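Local coordinates for conserved protein with 2 CBS domains (Pyrobaculum aerophilum, PDB 2RIH) that binds AMP through a pair of CBS domains that form a Bateman module, and probably serves as a sensor of adenine nucleotides, at residues Ile5-Arg13 and Val83-Ala92; Lys48-Arg57 and Arg102-Leu113. All coordinates share one frame; numbering follows the deposited sequence. Where two conformers were deposited one is given.

Interaction 1: Ile5-Arg13 and Val83-Ala92; sequences IRTSELLKR and VLDTDPVHVA
Thr7 OG1 donates to Leu84 O at 2.7 Å, the shortest of five hydrogen bonds by which Ile5-Arg13 and the chain from Leu84 to Val89 are joined. Its hydroxyl sits between its own backbone N and carbonyl carbon (chi1 60°), which brings it to the first carbonyl of the type I turn Leu84-Asp87, where Leu84 O also accepts from Asp87 N. The same residue's backbone N meets Asp87 O at 2.9 Å, and Val89 N returns a bond to Ile5 O, so that Arg6 and Pro88 form a single beta bridge. Ser8 N adds a bond to Asp85 O. At the solvent side the Arg6 chain, bent at chi2, reaches over Thr86 and donates from NE to Thr86 O (3.2 Å) from above its carbonyl plane. Inward, Val89 CG1 lies 3.7 Å from Ile5 CG2 and 3.5 Å from Leu10 CD1, beside Leu122 and Leu132, while Thr7 CG2 rests near Val83 CG2 and Ala92 CB. A valine in place of Thr7 would probably leave Leu84 O without its side-chain donor and weaken the hold on the turn. Because all five acceptors are main-chain carbonyls, the hold of the N-terminal segment on the second CBS domain depends more on the course of the second backbone than on its side chains, with apolar side chains packed on the inner side.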
loop_
_atom_site.group_PDB
_atom_site.type_symbol
_atom_site.label_atom_id
_atom_site.label_comp_id
_atom_site.label_asym_id
_atom_site.label_seq_id
_atom_site.Cartn_x
_atom_site.Cartn_y
_atom_site.Cartn_z
ATOM N N ILE A 5 22.206 -7.376 -4.389
ATOM C CA ILE A 5 21.656 -6.134 -3.760
ATOM C C ILE A 5 21.083 -6.470 -2.380
ATOM O O ILE A 5 20.286 -7.399 -2.243
ATOM C CB ILE A 5 20.570 -5.473 -4.637
ATOM C CG1 ILE A 5 21.144 -5.109 -6.012
ATOM C CG2 ILE A 5 20.002 -4.234 -3.945
ATOM C CD1 ILE A 5 20.128 -4.546 -6.995
ATOM N N ARG A 6 21.523 -5.719 -1.372
ATOM C CA ARG A 6 21.085 -5.879 0.021
ATOM C C ARG A 6 19.957 -4.912 0.351
ATOM O O ARG A 6 19.861 -3.840 -0.247
ATOM C CB ARG A 6 22.244 -5.593 0.981
ATOM C CG ARG A 6 22.975 -6.803 1.466
ATOM C CD ARG A 6 23.841 -7.426 0.418
ATOM N NE ARG A 6 24.319 -8.727 0.869
ATOM C CZ ARG A 6 25.023 -9.574 0.126
ATOM N NH1 ARG A 6 25.365 -9.262 -1.121
ATOM N NH2 ARG A 6 25.394 -10.739 0.641
ATOM N N THR A 7 19.137 -5.275 1.335
ATOM C CA THR A 7 17.989 -4.454 1.744
ATOM C C THR A 7 18.403 -3.039 2.172
ATOM O O THR A 7 17.726 -2.069 1.845
ATOM C CB THR A 7 17.163 -5.129 2.885
ATOM O OG1 THR A 7 17.991 -5.340 4.032
ATOM C CG2 THR A 7 16.593 -6.459 2.430
ATOM N N SER A 8 19.531 -2.939 2.872
ATOM C CA SER A 8 20.087 -1.659 3.318
ATOM C C SER A 8 20.335 -0.665 2.176
ATOM O O SER A 8 20.232 0.541 2.368
ATOM C CB SER A 8 21.402 -1.898 4.063
ATOM O OG SER A 8 22.371 -2.490 3.209
ATOM N N GLU A 9 20.654 -1.183 0.992
ATOM C CA GLU A 9 20.937 -0.358 -0.178
ATOM C C GLU A 9 19.711 0.384 -0.719
ATOM O O GLU A 9 19.853 1.334 -1.493
ATOM C CB GLU A 9 21.530 -1.219 -1.297
ATOM C CG GLU A 9 22.831 -1.903 -0.934
ATOM C CD GLU A 9 23.381 -2.754 -2.054
ATOM O OE1 GLU A 9 23.458 -2.254 -3.200
ATOM O OE2 GLU A 9 23.746 -3.919 -1.788
ATOM N N LEU A 10 18.519 -0.065 -0.336
ATOM C CA LEU A 10 17.268 0.514 -0.831
ATOM C C LEU A 10 16.513 1.324 0.221
ATOM O O LEU A 10 15.385 1.739 -0.018
ATOM C CB LEU A 10 16.352 -0.593 -1.356
ATOM C CG LEU A 10 16.976 -1.572 -2.353
ATOM C CD1 LEU A 10 15.936 -2.587 -2.801
ATOM C CD2 LEU A 10 17.600 -0.847 -3.565
ATOM N N LEU A 11 17.121 1.546 1.382
ATOM C CA LEU A 11 16.478 2.318 2.435
ATOM C C LEU A 11 16.581 3.806 2.099
ATOM O O LEU A 11 17.640 4.294 1.731
ATOM C CB LEU A 11 17.105 2.005 3.795
ATOM C CG LEU A 11 16.888 0.567 4.301
ATOM C CD1 LEU A 11 17.691 0.315 5.568
ATOM C CD2 LEU A 11 15.411 0.288 4.543
ATOM N N LYS A 12 15.477 4.526 2.236
ATOM C CA LYS A 12 15.422 5.908 1.774
ATOM C C LYS A 12 15.514 6.947 2.900
ATOM O O LYS A 12 16.388 7.808 2.858
ATOM C CB LYS A 12 14.206 6.087 0.859
ATOM C CG LYS A 12 14.493 5.484 -0.523
ATOM C CD LYS A 12 13.283 5.208 -1.367
ATOM C CE LYS A 12 13.687 4.481 -2.664
ATOM N NZ LYS A 12 14.201 3.069 -2.463
ATOM N N ARG A 13 14.642 6.844 3.900
ATOM C CA ARG A 13 14.608 7.775 5.030
ATOM C C ARG A 13 14.575 7.017 6.356
ATOM O O ARG A 13 14.354 5.805 6.373
ATOM C CB ARG A 13 13.374 8.675 4.929
ATOM C CG ARG A 13 13.327 9.562 3.691
ATOM C CD ARG A 13 14.437 10.615 3.712
ATOM N NE ARG A 13 14.378 11.482 2.541
ATOM C CZ ARG A 13 14.873 11.181 1.336
ATOM N NH1 ARG A 13 14.752 12.055 0.351
ATOM N NH2 ARG A 13 15.493 10.030 1.103
ATOM N N VAL A 83 13.498 -8.463 8.240
ATOM C CA VAL A 83 14.654 -8.967 7.504
ATOM C C VAL A 83 15.881 -8.249 8.036
ATOM O O VAL A 83 15.766 -7.224 8.700
ATOM C CB VAL A 83 14.545 -8.741 5.973
ATOM C CG1 VAL A 83 13.407 -9.564 5.401
ATOM C CG2 VAL A 83 14.376 -7.252 5.643
ATOM N N LEU A 84 17.052 -8.806 7.753
ATOM C CA LEU A 84 18.314 -8.174 8.116
ATOM C C LEU A 84 18.694 -7.126 7.078
ATOM O O LEU A 84 18.350 -7.260 5.905
ATOM C CB LEU A 84 19.436 -9.215 8.230
ATOM C CG LEU A 84 19.323 -10.245 9.349
ATOM C CD1 LEU A 84 20.309 -11.386 9.102
ATOM C CD2 LEU A 84 19.556 -9.600 10.727
ATOM N N ASP A 85 19.390 -6.078 7.523
ATOM C CA ASP A 85 19.953 -5.056 6.632
ATOM C C ASP A 85 20.950 -5.645 5.612
ATOM O O ASP A 85 21.169 -5.075 4.536
ATOM C CB ASP A 85 20.609 -3.916 7.440
ATOM C CG ASP A 85 21.697 -4.399 8.406
ATOM O OD1 ASP A 85 21.790 -5.610 8.696
ATOM O OD2 ASP A 85 22.459 -3.543 8.897
ATOM N N THR A 86 21.521 -6.795 5.961
ATOM C CA THR A 86 22.471 -7.528 5.129
ATOM C C THR A 86 21.844 -8.626 4.249
ATOM O O THR A 86 22.546 -9.251 3.453
ATOM C CB THR A 86 23.516 -8.220 6.023
ATOM O OG1 THR A 86 22.835 -8.994 7.018
ATOM C CG2 THR A 86 24.421 -7.187 6.704
ATOM N N ASP A 87 20.546 -8.884 4.402
ATOM C CA ASP A 87 19.854 -9.844 3.539
ATOM C C ASP A 87 19.737 -9.329 2.110
ATOM O O ASP A 87 19.568 -8.127 1.906
ATOM C CB ASP A 87 18.434 -10.136 4.047
ATOM C CG ASP A 87 18.412 -11.102 5.213
ATOM O OD1 ASP A 87 19.404 -11.834 5.400
ATOM O OD2 ASP A 87 17.397 -11.123 5.938
ATOM N N PRO A 88 19.857 -10.235 1.121
ATOM C CA PRO A 88 19.535 -9.878 -0.251
ATOM C C PRO A 88 18.058 -9.522 -0.402
ATOM O O PRO A 88 17.206 -10.062 0.305
ATOM C CB PRO A 88 19.872 -11.142 -1.052
ATOM C CG PRO A 88 19.924 -12.242 -0.057
ATOM C CD PRO A 88 20.339 -11.625 1.233
ATOM N N VAL A 89 17.765 -8.623 -1.327
ATOM C CA VAL A 89 16.409 -8.119 -1.491
ATOM C C VAL A 89 15.368 -9.210 -1.811
ATOM O O VAL A 89 14.182 -9.008 -1.549
ATOM C CB VAL A 89 16.358 -6.980 -2.541
ATOM C CG1 VAL A 89 17.220 -5.802 -2.080
ATOM C CG2 VAL A 89 16.804 -7.473 -3.910
ATOM N N HIS A 90 15.797 -10.359 -2.344
ATOM C CA HIS A 90 14.859 -11.445 -2.654
ATOM C C HIS A 90 14.258 -12.058 -1.389
ATOM O O HIS A 90 13.132 -12.567 -1.418
ATOM C CB HIS A 90 15.497 -12.527 -3.555
ATOM C CG HIS A 90 16.429 -13.464 -2.844
ATOM N ND1 HIS A 90 15.983 -14.516 -2.075
ATOM C CD2 HIS A 90 17.783 -13.533 -2.825
ATOM C CE1 HIS A 90 17.020 -15.179 -1.592
ATOM N NE2 HIS A 90 18.125 -14.605 -2.036
ATOM N N VAL A 91 15.006 -11.997 -0.283
ATOM C CA VAL A 91 14.508 -12.440 1.016
ATOM C C VAL A 91 13.345 -11.557 1.492
ATOM O O VAL A 91 12.391 -12.065 2.082
ATOM C CB VAL A 91 15.624 -12.463 2.089
ATOM C CG1 VAL A 91 15.037 -12.706 3.473
ATOM C CG2 VAL A 91 16.657 -13.527 1.756
ATOM N N ALA A 92 13.425 -10.248 1.235
ATOM C CA ALA A 92 12.352 -9.316 1.615
ATOM C C ALA A 92 11.108 -9.536 0.762
ATOM O O ALA A 92 9.998 -9.633 1.293
ATOM C CB ALA A 92 12.818 -7.875 1.500
#

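Interaction 2: Lys48-Arg57 and Arg102-Leu113; sequences KRPVAVVSER and RHVVVVNKNGEL. With SO4 (sulfate ion), chain C; SO4 (sulfate ion), chain F; SO4 (sulfate ion), chain D.
Lys48, Arg102 and Pro50 bury the most surface here, each in a different part of the contact. Lys48 runs alongside Glu112, its CE 3.4 Å from Glu112 OE2, their charges near but short of a salt bridge; Lys48 O accepts from Leu113 N at 2.8 Å. Pro50 CG is set against Val105 CG1, Val107 CG1 and Leu113 CB, while farther along Val53 CG1 slides past Val105 CG2 at 3.5 Å. At the other end Arg102 bends at chi3, turning NE almost straight at O1 of the chain C sulfate (3.1 Å, 174°). Its guanidinium carries that of Arg57 stacked on one face, centres 4.0 Å apart and planes at 30°; the chain F sulfate accepts from Arg57 NH2 and, weakly, from Arg102 NH1, and Glu56 of the second subunit forms a salt bridge with Arg102. His103 ND1 to O2 and Ser55 OG to O4, each 2.8 Å, also hold the chain C sulfate, and His103 NE2 binds the chain D ion. Ser55, Arg57, Arg102 and His103 all bind AMP in this protein, so the sulfates are consistent with phosphate positions. Two sheets facing each other, with nucleotide sites at their cleft, are typical of the Bateman module of paired CBS domains.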
loop_
_atom_site.group_PDB
_atom_site.type_symbol
_atom_site.label_atom_id
_atom_site.label_comp_id
_atom_site.label_asym_id
_atom_site.label_seq_id
_atom_site.Cartn_x
_atom_site.Cartn_y
_atom_site.Cartn_z
ATOM N N LYS A 48 15.015 1.379 20.104
ATOM C CA LYS A 48 15.619 0.708 18.955
ATOM C C LYS A 48 15.007 -0.662 18.671
ATOM O O LYS A 48 15.179 -1.186 17.574
ATOM C CB LYS A 48 17.128 0.561 19.154
ATOM C CG LYS A 48 17.876 1.890 19.166
ATOM C CD LYS A 48 19.319 1.727 18.698
ATOM C CE LYS A 48 20.270 1.435 19.831
ATOM N NZ LYS A 48 20.831 2.695 20.405
ATOM N N ARG A 49 14.291 -1.216 19.654
ATOM C CA ARG A 49 13.724 -2.560 19.552
ATOM C C ARG A 49 12.270 -2.540 19.057
ATOM O O ARG A 49 11.390 -2.028 19.741
ATOM C CB ARG A 49 13.801 -3.264 20.914
ATOM C CG ARG A 49 13.683 -4.781 20.824
ATOM C CD ARG A 49 13.909 -5.476 22.168
ATOM N NE ARG A 49 12.686 -5.560 22.971
ATOM C CZ ARG A 49 12.411 -4.836 24.060
ATOM N NH1 ARG A 49 13.267 -3.934 24.535
ATOM N NH2 ARG A 49 11.252 -5.022 24.687
ATOM N N PRO A 50 12.012 -3.084 17.847
ATOM C CA PRO A 50 10.616 -3.187 17.377
ATOM C C PRO A 50 9.794 -4.200 18.163
ATOM O O PRO A 50 10.280 -5.298 18.454
ATOM C CB PRO A 50 10.753 -3.666 15.924
ATOM C CG PRO A 50 12.143 -3.431 15.555
ATOM C CD PRO A 50 12.945 -3.566 16.815
ATOM N N VAL A 51 8.568 -3.825 18.524
ATOM C CA VAL A 51 7.652 -4.756 19.197
ATOM C C VAL A 51 6.380 -4.975 18.378
ATOM O O VAL A 51 5.700 -5.983 18.533
ATOM C CB VAL A 51 7.333 -4.311 20.648
ATOM C CG1 VAL A 51 8.631 -4.304 21.489
ATOM C CG2 VAL A 51 6.651 -2.952 20.684
ATOM N N ALA A 52 6.075 -4.048 17.477
ATOM C CA ALA A 52 4.864 -4.150 16.687
ATOM C C ALA A 52 4.935 -3.219 15.504
ATOM O O ALA A 52 5.785 -2.325 15.459
ATOM C CB ALA A 52 3.641 -3.815 17.550
ATOM N N VAL A 53 4.037 -3.436 14.549
ATOM C CA VAL A 53 3.886 -2.556 13.404
ATOM C C VAL A 53 2.416 -2.196 13.200
ATOM O O VAL A 53 1.515 -2.995 13.490
ATOM C CB VAL A 53 4.478 -3.175 12.105
ATOM C CG1 VAL A 53 5.972 -3.422 12.286
ATOM C CG2 VAL A 53 3.747 -4.476 11.693
ATOM N N VAL A 54 2.201 -0.973 12.722
ATOM C CA VAL A 54 0.891 -0.476 12.342
ATOM C C VAL A 54 1.011 0.141 10.957
ATOM O O VAL A 54 1.793 1.068 10.752
ATOM C CB VAL A 54 0.376 0.605 13.324
ATOM C CG1 VAL A 54 -1.013 1.091 12.911
ATOM C CG2 VAL A 54 0.350 0.064 14.742
ATOM N N SER A 55 0.261 -0.391 9.997
ATOM C CA SER A 55 0.245 0.185 8.662
ATOM C C SER A 55 -1.055 0.936 8.418
ATOM O O SER A 55 -2.015 0.824 9.187
ATOM C CB SER A 55 0.430 -0.893 7.604
ATOM O OG SER A 55 -0.657 -1.786 7.619
ATOM N N GLU A 56 -1.057 1.716 7.347
ATOM C CA GLU A 56 -2.246 2.402 6.865
ATOM C C GLU A 56 -3.406 1.429 6.642
ATOM O O GLU A 56 -4.575 1.809 6.744
ATOM C CB GLU A 56 -1.922 3.158 5.573
ATOM C CG GLU A 56 -1.444 2.294 4.433
ATOM C CD GLU A 56 -0.868 3.102 3.290
ATOM O OE1 GLU A 56 0.070 2.613 2.644
ATOM O OE2 GLU A 56 -1.340 4.223 3.041
ATOM N N ARG A 57 -3.076 0.177 6.335
ATOM C CA ARG A 57 -4.082 -0.863 6.213
ATOM C C ARG A 57 -4.772 -1.191 7.537
ATOM O O ARG A 57 -5.976 -1.461 7.564
ATOM C CB ARG A 57 -3.479 -2.129 5.622
ATOM C CG ARG A 57 -4.537 -3.187 5.408
ATOM C CD ARG A 57 -4.298 -3.997 4.167
ATOM N NE ARG A 57 -4.308 -3.157 2.973
ATOM C CZ ARG A 57 -4.234 -3.635 1.738
ATOM N NH1 ARG A 57 -4.176 -4.944 1.526
ATOM N NH2 ARG A 57 -4.222 -2.798 0.717
ATOM N N ARG A 102 3.060 -5.697 2.420
ATOM C CA ARG A 102 3.714 -4.846 1.442
ATOM C C ARG A 102 4.878 -4.080 2.033
ATOM O O ARG A 102 5.418 -3.183 1.394
ATOM C CB ARG A 102 2.693 -3.907 0.816
ATOM C CG ARG A 102 1.687 -4.634 -0.047
ATOM C CD ARG A 102 0.577 -3.702 -0.464
ATOM N NE ARG A 102 -0.024 -3.106 0.722
ATOM C CZ ARG A 102 -0.712 -1.972 0.733
ATOM N NH1 ARG A 102 -0.941 -1.307 -0.393
ATOM N NH2 ARG A 102 -1.183 -1.513 1.884
ATOM N N HIS A 103 5.256 -4.447 3.252
ATOM C CA HIS A 103 6.395 -3.861 3.952
ATOM C C HIS A 103 7.101 -4.943 4.742
ATOM O O HIS A 103 6.509 -5.976 5.040
ATOM C CB HIS A 103 5.936 -2.781 4.944
ATOM C CG HIS A 103 5.299 -1.593 4.295
ATOM N ND1 HIS A 103 3.954 -1.546 3.994
ATOM C CD2 HIS A 103 5.818 -0.409 3.893
ATOM C CE1 HIS A 103 3.677 -0.382 3.433
ATOM N NE2 HIS A 103 4.788 0.322 3.353
ATOM N N VAL A 104 8.374 -4.700 5.053
ATOM C CA VAL A 104 9.108 -5.476 6.045
ATOM C C VAL A 104 9.948 -4.515 6.869
ATOM O O VAL A 104 10.425 -3.481 6.371
ATOM C CB VAL A 104 10.032 -6.588 5.454
ATOM C CG1 VAL A 104 9.212 -7.715 4.871
ATOM C CG2 VAL A 104 11.011 -6.017 4.430
ATOM N N VAL A 105 10.110 -4.861 8.139
ATOM C CA VAL A 105 10.957 -4.107 9.049
ATOM C C VAL A 105 12.392 -4.590 8.856
ATOM O O VAL A 105 12.657 -5.789 8.924
ATOM C CB VAL A 105 10.487 -4.298 10.506
ATOM C CG1 VAL A 105 11.421 -3.589 11.483
ATOM C CG2 VAL A 105 9.066 -3.784 10.662
ATOM N N VAL A 106 13.306 -3.666 8.564
ATOM C CA VAL A 106 14.717 -4.005 8.415
ATOM C C VAL A 106 15.424 -3.784 9.744
ATOM O O VAL A 106 15.351 -2.702 10.320
ATOM C CB VAL A 106 15.413 -3.160 7.316
ATOM C CG1 VAL A 106 16.849 -3.612 7.124
ATOM C CG2 VAL A 106 14.653 -3.258 5.991
ATOM N N VAL A 107 16.106 -4.818 10.224
ATOM C CA VAL A 107 16.850 -4.748 11.476
ATOM C C VAL A 107 18.294 -5.188 11.241
ATOM O O VAL A 107 18.609 -5.782 10.206
ATOM C CB VAL A 107 16.193 -5.607 12.586
ATOM C CG1 VAL A 107 14.790 -5.077 12.918
ATOM C CG2 VAL A 107 16.141 -7.090 12.189
ATOM N N ASN A 108 19.175 -4.848 12.177
ATOM C CA ASN A 108 20.560 -5.297 12.118
ATOM C C ASN A 108 20.737 -6.579 12.929
ATOM O O ASN A 108 19.787 -7.054 13.555
ATOM C CB ASN A 108 21.529 -4.191 12.572
ATOM C CG ASN A 108 21.343 -3.774 14.026
ATOM O OD1 ASN A 108 20.844 -4.536 14.862
ATOM N ND2 ASN A 108 21.779 -2.558 14.337
ATOM N N LYS A 109 21.952 -7.126 12.907
ATOM C CA LYS A 109 22.295 -8.369 13.625
ATOM C C LYS A 109 21.992 -8.324 15.129
ATOM O O LYS A 109 21.844 -9.375 15.765
ATOM C CB LYS A 109 23.774 -8.717 13.416
ATOM C CG LYS A 109 24.732 -7.604 13.826
ATOM C CD LYS A 109 26.178 -8.032 13.772
ATOM C CE LYS A 109 27.097 -6.834 13.995
ATOM N NZ LYS A 109 26.934 -6.207 15.349
ATOM N N ASN A 110 21.914 -7.116 15.689
ATOM C CA ASN A 110 21.592 -6.919 17.102
ATOM C C ASN A 110 20.104 -6.647 17.349
ATOM O O ASN A 110 19.712 -6.288 18.463
ATOM C CB ASN A 110 22.450 -5.787 17.685
ATOM C CG ASN A 110 23.917 -6.169 17.812
ATOM O OD1 ASN A 110 24.279 -7.343 17.717
ATOM N ND2 ASN A 110 24.768 -5.176 18.046
ATOM N N GLY A 111 19.287 -6.814 16.308
ATOM C CA GLY A 111 17.832 -6.682 16.415
ATOM C C GLY A 111 17.320 -5.257 16.476
ATOM O O GLY A 111 16.143 -5.030 16.753
ATOM N N GLU A 112 18.191 -4.294 16.205
ATOM C CA GLU A 112 17.811 -2.887 16.246
ATOM C C GLU A 112 17.186 -2.483 14.920
ATOM O O GLU A 112 17.559 -2.999 13.865
ATOM C CB GLU A 112 19.028 -2.015 16.552
ATOM C CG GLU A 112 19.681 -2.346 17.889
ATOM C CD GLU A 112 21.064 -1.746 18.055
ATOM O OE1 GLU A 112 21.715 -1.410 17.042
ATOM O OE2 GLU A 112 21.503 -1.625 19.212
ATOM N N LEU A 113 16.228 -1.566 14.994
ATOM C CA LEU A 113 15.554 -1.034 13.815
ATOM C C LEU A 113 16.516 -0.224 12.950
ATOM O O LEU A 113 17.166 0.694 13.431
ATOM C CB LEU A 113 14.388 -0.151 14.253
ATOM C CG LEU A 113 13.564 0.561 13.182
ATOM C CD1 LEU A 113 12.836 -0.425 12.274
ATOM C CD2 LEU A 113 12.586 1.484 13.877
HETATM S S SO4 C . 0.840 -3.481 4.558
HETATM O O1 SO4 C . 0.337 -4.396 3.541
HETATM O O2 SO4 C . 2.277 -3.707 4.719
HETATM O O3 SO4 C . 0.648 -2.090 4.159
HETATM O O4 SO4 C . 0.136 -3.752 5.791
HETATM S S SO4 F . -3.093 -3.969 -2.833
HETATM O O1 SO4 F . -4.161 -3.165 -3.415
HETATM O O2 SO4 F . -2.850 -5.138 -3.659
HETATM O O3 SO4 F . -1.874 -3.192 -2.768
HETATM O O4 SO4 F . -3.487 -4.391 -1.506
HETATM S S SO4 D . 5.118 3.199 1.031
HETATM O O1 SO4 D . 4.764 2.058 0.206
HETATM O O2 SO4 D . 6.519 3.535 0.817
HETATM O O3 SO4 D . 4.322 4.348 0.654
HETATM O O4 SO4 D . 4.893 2.890 2.428
#

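Strands 82-84 and 103-107, neighbours in one sheet, tie the contacts together through probable hydrogen bonds, Val83 O to Val107 N at 2.9 Å and Asp85 N to Val107 O at 2.8 Å. Both contacts are partly buried, with exposed residues at their edges (Arg6 and Thr86; Lys48 and Arg49) and buried valines within. Interaction 1 lies farther from the chain's centre, away from the second subunit, and relies on bonds to main-chain carbonyls, with apolar packing within. Interaction 2 is nearer the middle, where the two CBS sheets face each other; its arginine end meets anions and the second subunit. One secures the chain's beginning to the second domain; the other joins domain to domain around the AMP sites.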